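Long-range contacts in protein (endonuclease) (Salmonella typhimurium, PDB 1BYR), which belongs to the phospholipase D-like family and pairs with a second copy of itself, its fold a mixed beta-sheet with helices packed against it: residues 19-30 and 41-52; 95-105 and 134-142. All coordinates share one frame; numbering follows the deposited sequence.

Contact 1: 19-30 and 41-52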
loop_
_atom_site.group_PDB
_atom_site.type_symbol
_atom_site.label_atom_id
_atom_site.label_comp_id
_atom_site.label_asym_id
_atom_site.label_seq_id
_atom_site.Cartn_x
_atom_site.Cartn_y
_atom_site.Cartn_z
ATOM N N VAL A 19 1.279 -3.205 12.457
ATOM C CA VAL A 19 1.390 -4.433 11.683
ATOM C C VAL A 19 1.633 -5.600 12.658
ATOM O O VAL A 19 1.014 -6.658 12.527
ATOM C CB VAL A 19 2.551 -4.323 10.653
ATOM C CG1 VAL A 19 2.803 -5.675 9.988
ATOM C CG2 VAL A 19 2.203 -3.267 9.599
ATOM N N LEU A 20 2.512 -5.397 13.638
ATOM C CA LEU A 20 2.781 -6.436 14.647
ATOM C C LEU A 20 1.505 -6.740 15.438
ATOM O O LEU A 20 1.225 -7.896 15.755
ATOM C CB LEU A 20 3.902 -5.994 15.596
ATOM C CG LEU A 20 5.261 -5.969 14.891
ATOM C CD1 LEU A 20 6.295 -5.251 15.747
ATOM C CD2 LEU A 20 5.699 -7.399 14.591
ATOM N N SER A 21 0.715 -5.705 15.724
ATOM C CA SER A 21 -0.546 -5.854 16.453
ATOM C C SER A 21 -1.525 -6.735 15.690
ATOM O O SER A 21 -2.255 -7.538 16.276
ATOM C CB SER A 21 -1.191 -4.485 16.699
ATOM O OG SER A 21 -2.480 -4.603 17.275
ATOM N N ALA A 22 -1.550 -6.594 14.374
ATOM C CA ALA A 22 -2.451 -7.403 13.570
ATOM C C ALA A 22 -2.034 -8.877 13.608
ATOM O O ALA A 22 -2.873 -9.760 13.758
ATOM C CB ALA A 22 -2.474 -6.892 12.117
ATOM N N ILE A 23 -0.741 -9.144 13.483
ATOM C CA ILE A 23 -0.265 -10.515 13.501
ATOM C C ILE A 23 -0.476 -11.121 14.889
ATOM O O ILE A 23 -0.954 -12.240 15.026
ATOM C CB ILE A 23 1.221 -10.586 13.086
ATOM C CG1 ILE A 23 1.344 -10.138 11.627
ATOM C CG2 ILE A 23 1.769 -12.021 13.269
ATOM C CD1 ILE A 23 2.754 -9.710 11.238
ATOM N N ASP A 24 -0.157 -10.342 15.914
ATOM C CA ASP A 24 -0.314 -10.771 17.298
ATOM C C ASP A 24 -1.765 -11.044 17.688
ATOM O O ASP A 24 -2.035 -11.742 18.664
ATOM C CB ASP A 24 0.237 -9.705 18.236
ATOM C CG ASP A 24 1.747 -9.691 18.289
ATOM O OD1 ASP A 24 2.389 -10.653 17.797
ATOM O OD2 ASP A 24 2.289 -8.707 18.830
ATOM N N SER A 25 -2.694 -10.472 16.930
ATOM C CA SER A 25 -4.122 -10.636 17.217
ATOM C C SER A 25 -4.750 -11.896 16.638
ATOM O O SER A 25 -5.833 -12.296 17.057
ATOM C CB SER A 25 -4.906 -9.434 16.691
ATOM O OG SER A 25 -5.332 -9.656 15.347
ATOM N N ALA A 26 -4.087 -12.504 15.666
ATOM C CA ALA A 26 -4.627 -13.693 15.015
ATOM C C ALA A 26 -4.859 -14.860 15.972
ATOM O O ALA A 26 -3.944 -15.309 16.678
ATOM C CB ALA A 26 -3.712 -14.134 13.882
ATOM N N LYS A 27 -6.095 -15.349 15.983
ATOM C CA LYS A 27 -6.465 -16.481 16.833
ATOM C C LYS A 27 -6.676 -17.742 16.003
ATOM O O LYS A 27 -6.571 -18.843 16.516
ATOM C CB LYS A 27 -7.751 -16.178 17.608
ATOM C CG LYS A 27 -7.753 -14.844 18.348
ATOM C CD LYS A 27 -6.791 -14.846 19.521
ATOM C CE LYS A 27 -7.097 -13.696 20.490
ATOM N NZ LYS A 27 -7.117 -12.337 19.850
ATOM N N THR A 28 -6.963 -17.572 14.714
ATOM C CA THR A 28 -7.199 -18.716 13.857
ATOM C C THR A 28 -6.433 -18.745 12.537
ATOM O O THR A 28 -5.897 -19.782 12.152
ATOM C CB THR A 28 -8.695 -18.863 13.551
ATOM O OG1 THR A 28 -9.143 -17.705 12.838
ATOM C CG2 THR A 28 -9.499 -18.989 14.840
ATOM N N SER A 29 -6.372 -17.628 11.819
ATOM C CA SER A 29 -5.655 -17.644 10.539
ATOM C C SER A 29 -4.965 -16.366 10.105
ATOM O O SER A 29 -5.292 -15.266 10.543
ATOM C CB SER A 29 -6.593 -18.091 9.408
ATOM O OG SER A 29 -7.694 -17.201 9.281
ATOM N N ILE A 30 -3.988 -16.549 9.224
ATOM C CA ILE A 30 -3.224 -15.468 8.654
ATOM C C ILE A 30 -2.913 -15.871 7.223
ATOM O O ILE A 30 -2.370 -16.945 6.980
ATOM C CB ILE A 30 -1.893 -15.262 9.400
ATOM C CG1 ILE A 30 -2.148 -14.636 10.764
ATOM C CG2 ILE A 30 -0.970 -14.353 8.587
ATOM C CD1 ILE A 30 -0.879 -14.164 11.450
ATOM N N ASP A 41 11.687 -8.895 12.806
ATOM C CA ASP A 41 10.600 -8.686 13.761
ATOM C C ASP A 41 9.272 -9.275 13.260
ATOM O O ASP A 41 8.515 -9.876 14.030
ATOM C CB ASP A 41 10.426 -7.196 14.021
ATOM C CG ASP A 41 9.878 -6.459 12.821
ATOM O OD1 ASP A 41 10.587 -6.376 11.796
ATOM O OD2 ASP A 41 8.733 -5.969 12.900
ATOM N N ILE A 42 8.996 -9.091 11.969
ATOM C CA ILE A 42 7.784 -9.609 11.339
ATOM C C ILE A 42 7.817 -11.147 11.324
ATOM O O ILE A 42 6.807 -11.818 11.615
ATOM C CB ILE A 42 7.656 -9.088 9.864
ATOM C CG1 ILE A 42 7.597 -7.554 9.860
ATOM C CG2 ILE A 42 6.384 -9.639 9.199
ATOM C CD1 ILE A 42 6.399 -6.987 10.570
ATOM N N MET A 43 8.971 -11.712 10.976
ATOM C CA MET A 43 9.123 -13.171 10.935
ATOM C C MET A 43 8.927 -13.789 12.314
ATOM O O MET A 43 8.227 -14.791 12.458
ATOM C CB MET A 43 10.502 -13.548 10.392
ATOM C CG MET A 43 10.848 -12.860 9.055
ATOM S SD MET A 43 9.566 -13.049 7.765
ATOM C CE MET A 43 9.913 -11.546 6.749
ATOM N N LYS A 44 9.525 -13.185 13.333
ATOM C CA LYS A 44 9.396 -13.692 14.693
ATOM C C LYS A 44 7.952 -13.700 15.119
ATOM O O LYS A 44 7.495 -14.640 15.785
ATOM C CB LYS A 44 10.193 -12.832 15.661
ATOM C CG LYS A 44 11.680 -13.125 15.636
ATOM C CD LYS A 44 12.415 -12.205 16.578
ATOM C CE LYS A 44 13.780 -11.886 16.036
ATOM N NZ LYS A 44 14.721 -11.743 17.172
ATOM N N ALA A 45 7.226 -12.647 14.743
ATOM C CA ALA A 45 5.811 -12.538 15.077
ATOM C C ALA A 45 4.960 -13.589 14.352
ATOM O O ALA A 45 4.039 -14.159 14.938
ATOM C CB ALA A 45 5.293 -11.118 14.754
ATOM N N LEU A 46 5.265 -13.851 13.083
ATOM C CA LEU A 46 4.520 -14.841 12.317
ATOM C C LEU A 46 4.714 -16.237 12.914
ATOM O O LEU A 46 3.751 -16.988 13.090
ATOM C CB LEU A 46 4.952 -14.823 10.842
ATOM C CG LEU A 46 4.526 -13.576 10.055
ATOM C CD1 LEU A 46 5.402 -13.421 8.800
ATOM C CD2 LEU A 46 3.052 -13.680 9.696
ATOM N N VAL A 47 5.954 -16.582 13.248
ATOM C CA VAL A 47 6.216 -17.890 13.841
ATOM C C VAL A 47 5.618 -17.991 15.246
ATOM O O VAL A 47 5.225 -19.077 15.679
ATOM C CB VAL A 47 7.732 -18.200 13.876
ATOM C CG1 VAL A 47 8.377 -17.828 12.542
ATOM C CG2 VAL A 47 8.383 -17.454 15.007
ATOM N N ALA A 48 5.526 -16.877 15.962
ATOM C CA ALA A 48 4.909 -16.925 17.289
ATOM C C ALA A 48 3.426 -17.214 17.090
ATOM O O ALA A 48 2.792 -17.869 17.919
ATOM C CB ALA A 48 5.086 -15.611 18.033
ATOM N N ALA A 49 2.866 -16.730 15.984
ATOM C CA ALA A 49 1.458 -16.977 15.685
ATOM C C ALA A 49 1.262 -18.472 15.429
ATOM O O ALA A 49 0.345 -19.094 15.965
ATOM C CB ALA A 49 1.026 -16.177 14.457
ATOM N N LYS A 50 2.122 -19.046 14.600
ATOM C CA LYS A 50 2.051 -20.479 14.304
ATOM C C LYS A 50 2.098 -21.298 15.607
ATOM O O LYS A 50 1.284 -22.192 15.824
ATOM C CB LYS A 50 3.222 -20.875 13.397
ATOM C CG LYS A 50 3.302 -22.361 13.079
ATOM C CD LYS A 50 2.388 -22.720 11.922
ATOM C CE LYS A 50 2.434 -24.214 11.639
ATOM N NZ LYS A 50 2.926 -24.960 12.832
ATOM N N LYS A 51 3.047 -20.971 16.476
ATOM C CA LYS A 51 3.198 -21.651 17.758
ATOM C C LYS A 51 1.920 -21.544 18.583
ATOM O O LYS A 51 1.598 -22.426 19.371
ATOM C CB LYS A 51 4.378 -21.056 18.537
ATOM C CG LYS A 51 5.729 -21.413 17.954
ATOM C CD LYS A 51 6.857 -20.868 18.823
ATOM C CE LYS A 51 8.229 -21.281 18.286
ATOM N NZ LYS A 51 9.326 -20.319 18.651
ATOM N N ARG A 52 1.184 -20.461 18.392
ATOM C CA ARG A 52 -0.082 -20.261 19.090
ATOM C C ARG A 52 -1.152 -21.178 18.487
ATOM O O ARG A 52 -2.245 -21.285 19.020
ATOM C CB ARG A 52 -0.563 -18.808 18.932
ATOM C CG ARG A 52 -0.048 -17.838 19.967
ATOM C CD ARG A 52 -1.017 -16.674 20.157
ATOM N NE ARG A 52 -1.428 -16.040 18.904
ATOM C CZ ARG A 52 -0.660 -15.213 18.198
ATOM N NH1 ARG A 52 0.568 -14.919 18.615
ATOM N NH2 ARG A 52 -1.129 -14.655 17.088
HETATM O O HOH W 1 1.975 -13.229 16.782
HETATM O O HOH W 2 -4.517 -19.152 18.509
#

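Contact 2: 95-105 and 134-142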
loop_
_atom_site.group_PDB
_atom_site.type_symbol
_atom_site.label_atom_id
_atom_site.label_comp_id
_atom_site.label_asym_id
_atom_site.label_seq_id
_atom_site.Cartn_x
_atom_site.Cartn_y
_atom_site.Cartn_z
ATOM N N ASP A 95 1.783 -6.706 -3.707
ATOM C CA ASP A 95 0.943 -6.581 -2.513
ATOM C C ASP A 95 1.696 -6.736 -1.198
ATOM O O ASP A 95 2.607 -7.558 -1.085
ATOM C CB ASP A 95 -0.176 -7.634 -2.510
ATOM C CG ASP A 95 -0.988 -7.632 -3.787
ATOM O OD1 ASP A 95 -0.599 -8.352 -4.732
ATOM O OD2 ASP A 95 -2.014 -6.918 -3.849
ATOM N N LYS A 96 1.306 -5.938 -0.200
ATOM C CA LYS A 96 1.870 -6.001 1.151
ATOM C C LYS A 96 0.579 -6.115 1.964
ATOM O O LYS A 96 0.031 -5.127 2.458
ATOM C CB LYS A 96 2.631 -4.709 1.508
ATOM C CG LYS A 96 3.653 -4.281 0.462
ATOM C CD LYS A 96 3.032 -3.260 -0.524
ATOM C CE LYS A 96 4.082 -2.394 -1.219
ATOM N NZ LYS A 96 5.074 -3.222 -1.957
ATOM N N VAL A 97 0.097 -7.342 2.076
ATOM C CA VAL A 97 -1.174 -7.605 2.733
ATOM C C VAL A 97 -1.154 -8.735 3.761
ATOM O O VAL A 97 -0.505 -9.763 3.562
ATOM C CB VAL A 97 -2.234 -7.980 1.662
ATOM C CG1 VAL A 97 -3.506 -8.535 2.332
ATOM C CG2 VAL A 97 -2.545 -6.774 0.776
ATOM N N ILE A 98 -1.871 -8.527 4.862
ATOM C CA ILE A 98 -2.020 -9.540 5.896
ATOM C C ILE A 98 -3.513 -9.650 6.205
ATOM O O ILE A 98 -4.135 -8.693 6.660
ATOM C CB ILE A 98 -1.262 -9.185 7.211
ATOM C CG1 ILE A 98 0.242 -9.076 6.950
ATOM C CG2 ILE A 98 -1.477 -10.291 8.246
ATOM C CD1 ILE A 98 1.090 -8.840 8.203
ATOM N N ILE A 99 -4.090 -10.812 5.896
ATOM C CA ILE A 99 -5.499 -11.073 6.157
ATOM C C ILE A 99 -5.549 -11.926 7.430
ATOM O O ILE A 99 -5.038 -13.044 7.460
ATOM C CB ILE A 99 -6.154 -11.856 4.998
ATOM C CG1 ILE A 99 -5.945 -11.119 3.672
ATOM C CG2 ILE A 99 -7.639 -12.023 5.262
ATOM C CD1 ILE A 99 -6.037 -12.023 2.459
ATOM N N VAL A 100 -6.171 -11.393 8.480
ATOM C CA VAL A 100 -6.251 -12.078 9.771
ATOM C C VAL A 100 -7.640 -12.601 10.164
ATOM O O VAL A 100 -8.651 -11.874 10.112
ATOM C CB VAL A 100 -5.734 -11.129 10.881
ATOM C CG1 VAL A 100 -5.741 -11.823 12.245
ATOM C CG2 VAL A 100 -4.330 -10.667 10.525
ATOM N N ASP A 101 -7.693 -13.881 10.521
ATOM C CA ASP A 101 -8.923 -14.513 10.967
ATOM C C ASP A 101 -10.118 -14.344 10.019
ATOM O O ASP A 101 -11.264 -14.246 10.457
ATOM C CB ASP A 101 -9.268 -14.003 12.374
ATOM C CG ASP A 101 -8.245 -14.451 13.423
ATOM O OD1 ASP A 101 -7.462 -15.373 13.119
ATOM O OD2 ASP A 101 -8.209 -13.886 14.531
ATOM N N ASN A 102 -9.841 -14.315 8.721
ATOM C CA ASN A 102 -10.882 -14.201 7.711
ATOM C C ASN A 102 -11.817 -12.993 7.816
ATOM O O ASN A 102 -12.849 -12.955 7.161
ATOM C CB ASN A 102 -11.712 -15.487 7.694
ATOM C CG ASN A 102 -12.572 -15.610 6.448
ATOM O OD1 ASN A 102 -12.100 -16.012 5.382
ATOM N ND2 ASN A 102 -13.847 -15.268 6.580
ATOM N N VAL A 103 -11.469 -12.011 8.636
ATOM C CA VAL A 103 -12.318 -10.830 8.777
ATOM C C VAL A 103 -11.552 -9.525 8.893
ATOM O O VAL A 103 -12.149 -8.459 8.868
ATOM C CB VAL A 103 -13.242 -10.927 10.004
ATOM C CG1 VAL A 103 -13.945 -12.268 10.038
ATOM C CG2 VAL A 103 -12.437 -10.705 11.259
ATOM N N THR A 104 -10.235 -9.604 9.041
ATOM C CA THR A 104 -9.427 -8.397 9.182
ATOM C C THR A 104 -8.367 -8.297 8.097
ATOM O O THR A 104 -7.788 -9.304 7.688
ATOM C CB THR A 104 -8.776 -8.348 10.578
ATOM O OG1 THR A 104 -9.780 -7.971 11.535
ATOM C CG2 THR A 104 -7.631 -7.348 10.622
ATOM N N VAL A 105 -8.113 -7.081 7.611
ATOM C CA VAL A 105 -7.136 -6.878 6.544
ATOM C C VAL A 105 -6.157 -5.745 6.820
ATOM O O VAL A 105 -6.563 -4.609 7.079
ATOM C CB VAL A 105 -7.849 -6.545 5.167
ATOM C CG1 VAL A 105 -6.789 -6.296 4.057
ATOM C CG2 VAL A 105 -8.798 -7.674 4.765
ATOM N N ALA A 134 -12.567 -8.876 3.664
ATOM C CA ALA A 134 -11.547 -9.900 3.846
ATOM C C ALA A 134 -11.720 -11.105 2.913
ATOM O O ALA A 134 -10.730 -11.626 2.391
ATOM C CB ALA A 134 -11.515 -10.352 5.317
ATOM N N GLU A 135 -12.955 -11.557 2.682
ATOM C CA GLU A 135 -13.154 -12.692 1.779
ATOM C C GLU A 135 -12.782 -12.296 0.358
ATOM O O GLU A 135 -12.303 -13.118 -0.428
ATOM C CB GLU A 135 -14.594 -13.212 1.825
ATOM C CG GLU A 135 -14.890 -14.365 0.819
ATOM C CD GLU A 135 -13.885 -15.543 0.859
ATOM O OE1 GLU A 135 -13.931 -16.344 1.834
ATOM O OE2 GLU A 135 -13.062 -15.681 -0.096
ATOM N N SER A 136 -12.994 -11.032 0.013
ATOM C CA SER A 136 -12.597 -10.567 -1.309
ATOM C C SER A 136 -11.061 -10.600 -1.398
ATOM O O SER A 136 -10.477 -11.074 -2.392
ATOM C CB SER A 136 -13.080 -9.136 -1.559
ATOM O OG SER A 136 -12.333 -8.564 -2.614
ATOM N N PHE A 137 -10.401 -10.108 -0.356
ATOM C CA PHE A 137 -8.949 -10.102 -0.335
ATOM C C PHE A 137 -8.427 -11.527 -0.361
ATOM O O PHE A 137 -7.376 -11.803 -0.952
ATOM C CB PHE A 137 -8.427 -9.378 0.901
ATOM C CG PHE A 137 -7.901 -8.000 0.608
ATOM C CD1 PHE A 137 -6.605 -7.821 0.158
ATOM C CD2 PHE A 137 -8.702 -6.884 0.792
ATOM C CE1 PHE A 137 -6.109 -6.557 -0.102
ATOM C CE2 PHE A 137 -8.213 -5.610 0.530
ATOM C CZ PHE A 137 -6.915 -5.451 0.084
ATOM N N LEU A 138 -9.160 -12.435 0.280
ATOM C CA LEU A 138 -8.789 -13.854 0.316
ATOM C C LEU A 138 -8.759 -14.463 -1.087
ATOM O O LEU A 138 -7.871 -15.249 -1.418
ATOM C CB LEU A 138 -9.771 -14.634 1.204
ATOM C CG LEU A 138 -9.221 -15.940 1.788
ATOM C CD1 LEU A 138 -8.152 -15.625 2.843
ATOM C CD2 LEU A 138 -10.361 -16.753 2.392
ATOM N N GLU A 139 -9.734 -14.104 -1.914
ATOM C CA GLU A 139 -9.772 -14.594 -3.282
ATOM C C GLU A 139 -8.522 -14.112 -4.023
ATOM O O GLU A 139 -7.951 -14.819 -4.843
ATOM C CB GLU A 139 -11.025 -14.087 -3.996
ATOM C CG GLU A 139 -12.314 -14.737 -3.528
ATOM C CD GLU A 139 -13.526 -14.124 -4.201
ATOM O OE1 GLU A 139 -13.387 -13.009 -4.746
ATOM O OE2 GLU A 139 -14.612 -14.742 -4.193
ATOM N N HIS A 140 -8.103 -12.894 -3.705
ATOM C CA HIS A 140 -6.910 -12.270 -4.297
ATOM C C HIS A 140 -5.683 -13.049 -3.822
ATOM O O HIS A 140 -4.776 -13.336 -4.598
ATOM C CB HIS A 140 -6.834 -10.812 -3.816
ATOM C CG HIS A 140 -5.669 -10.037 -4.347
ATOM N ND1 HIS A 140 -5.494 -9.767 -5.693
ATOM C CD2 HIS A 140 -4.694 -9.350 -3.705
ATOM C CE1 HIS A 140 -4.452 -8.969 -5.851
ATOM N NE2 HIS A 140 -3.960 -8.698 -4.657
ATOM N N TRP A 141 -5.663 -13.385 -2.537
ATOM C CA TRP A 141 -4.553 -14.140 -1.955
ATOM C C TRP A 141 -4.491 -15.563 -2.537
ATOM O O TRP A 141 -3.419 -16.059 -2.913
ATOM C CB TRP A 141 -4.724 -14.225 -0.429
ATOM C CG TRP A 141 -3.648 -15.013 0.238
ATOM C CD1 TRP A 141 -2.496 -14.534 0.767
ATOM C CD2 TRP A 141 -3.588 -16.444 0.366
ATOM N NE1 TRP A 141 -1.712 -15.576 1.216
ATOM C CE2 TRP A 141 -2.362 -16.760 0.980
ATOM C CE3 TRP A 141 -4.459 -17.487 0.012
ATOM C CZ2 TRP A 141 -1.972 -18.077 1.257
ATOM C CZ3 TRP A 141 -4.073 -18.801 0.284
ATOM C CH2 TRP A 141 -2.831 -19.082 0.898
ATOM N N GLN A 142 -5.656 -16.208 -2.606
ATOM C CA GLN A 142 -5.784 -17.572 -3.108
ATOM C C GLN A 142 -5.327 -17.734 -4.550
ATOM O O GLN A 142 -4.672 -18.724 -4.906
ATOM C CB GLN A 142 -7.232 -18.019 -2.976
ATOM C CG GLN A 142 -7.424 -19.490 -3.197
ATOM C CD GLN A 142 -6.793 -20.306 -2.109
ATOM O OE1 GLN A 142 -5.947 -21.162 -2.356
ATOM N NE2 GLN A 142 -7.188 -20.046 -0.875
#

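Contact 1: 19-30 and 41-52
Within the beta-alpha-beta unit of strand 29-34, helix 40-51 and strand 55-61, the crossover helix lies beside helix 14-25, and Ile-23 enters it as a knob among Ile-42, Ala-45, Leu-46 and Ala-49. The axes of helices 19-25 and 41-51 diverge by 14° and approach to 9.0 Å, a nearly parallel pair. Ile-23 keeps CG2 anti to its backbone N (chi1 -65°), a setting that lays this methyl on the helix backbone, 3.5 Å from Ala-45 O. The small Ala-45 CB also takes Leu-20 CD2 at 3.7 Å, while Ile-30 CD1 reaches Ala-49 CB from the strand.

Beyond this apolar seam, Arg-52 grips the turn that follows helix 14-25. Its NH2 gives Ala-26 O a nearly straight bond (2.9 Å, 165°) in the carbonyl plane, on a lone pair, with weak bonds from NH2 to Ile-23 O and from NE to Ala-26 O. Water 1 accepts from Arg-52 NH1 and donates to Asp-24 OD1 and Ala-45 O. With Ala-49 CA against one guanidinium face and Asp-24 O against the other, the group is sandwiched and its orientation fixed, and the carbonyl oxygens of Ile-23, Asp-24 and Ala-26 probably favour its positive charge.

Contact 2: 95-105 and 134-142
His-140 NE2 donates to Asp-95 OD2 in the one hydrogen bond that crosses between the two segments, 2.8 Å long and nearly straight at 167°. The two side chains approach from opposite directions, carboxylate and imidazole planes 76° apart: OD2 sits at the ring edge, in the ring plane, whereas NE2 comes to OD2 from above the carboxylate plane. The other oxygen, Asp-95 OD1, is hydrogen-bonded to Ser-121 OG of the second subunit, whose Tyr-9 stacks on His-140 and meets Phe-137 edge-to-face.

Helix 131-146 packs on strands 97-100 and 104-108. Val-105 CG1 stands 3.7 Å above the centre of the Phe-137 ring in a CH-pi contact, while Val-97 CG2 touches Phe-137 CE1 obliquely at 3.7 Å. Ile-99 drives CD1 onto the helix backbone, 3.7 Å from Phe-137 O and beside Trp-141 CB. With CG1 anti to its backbone N (chi1 179°), Val-105 covers the ring by that methyl and turns CG2 to Ala-134. Near the hairpin turn, Ala-134 CB presses on Asn-102 O at 3.5 Å, a buried carbonyl without a hydrogen-bond partner. Next to it, Val-103 and Thr-104 both face Val-100 in a classic beta bulge, and their N atoms share Val-100 O.

Segment 95-105 carries most of the family's HxKxxxxD signature, which begins at His-94 and includes Lys-96 and Asp-101. The Asp-95 carboxylate, held through both oxygens, thus links the loop just before strand 97-100 to the helix and to the second subunit.

How the contacts relate
Contacts 1 and 2 pack on opposite faces of one sheet, in which strands 29-34 and 97-100 are antiparallel neighbours; their centres lie about 15 Å apart. The alternation of strand 97-100 makes the division: Ile-99 faces helix 131-146, while Ile-98 CD1 meets Ile-23 CD1 at 3.6 Å and Val-100 CG1 meets Ala-26 CB at 3.5 Å. Just past that strand, Asp-101, which closes the HxKxxxxD signature, binds the turn of contact 1, with Thr-28 N 2.8 Å from Asp-101 OD1 and Lys-27 N bonded to OD2. Together they illustrate a layered alpha-beta design, helices 14-25 and 40-51 on one face and helix 131-146 on the other; the second subunit touches contact 2 but neither segment of contact 1.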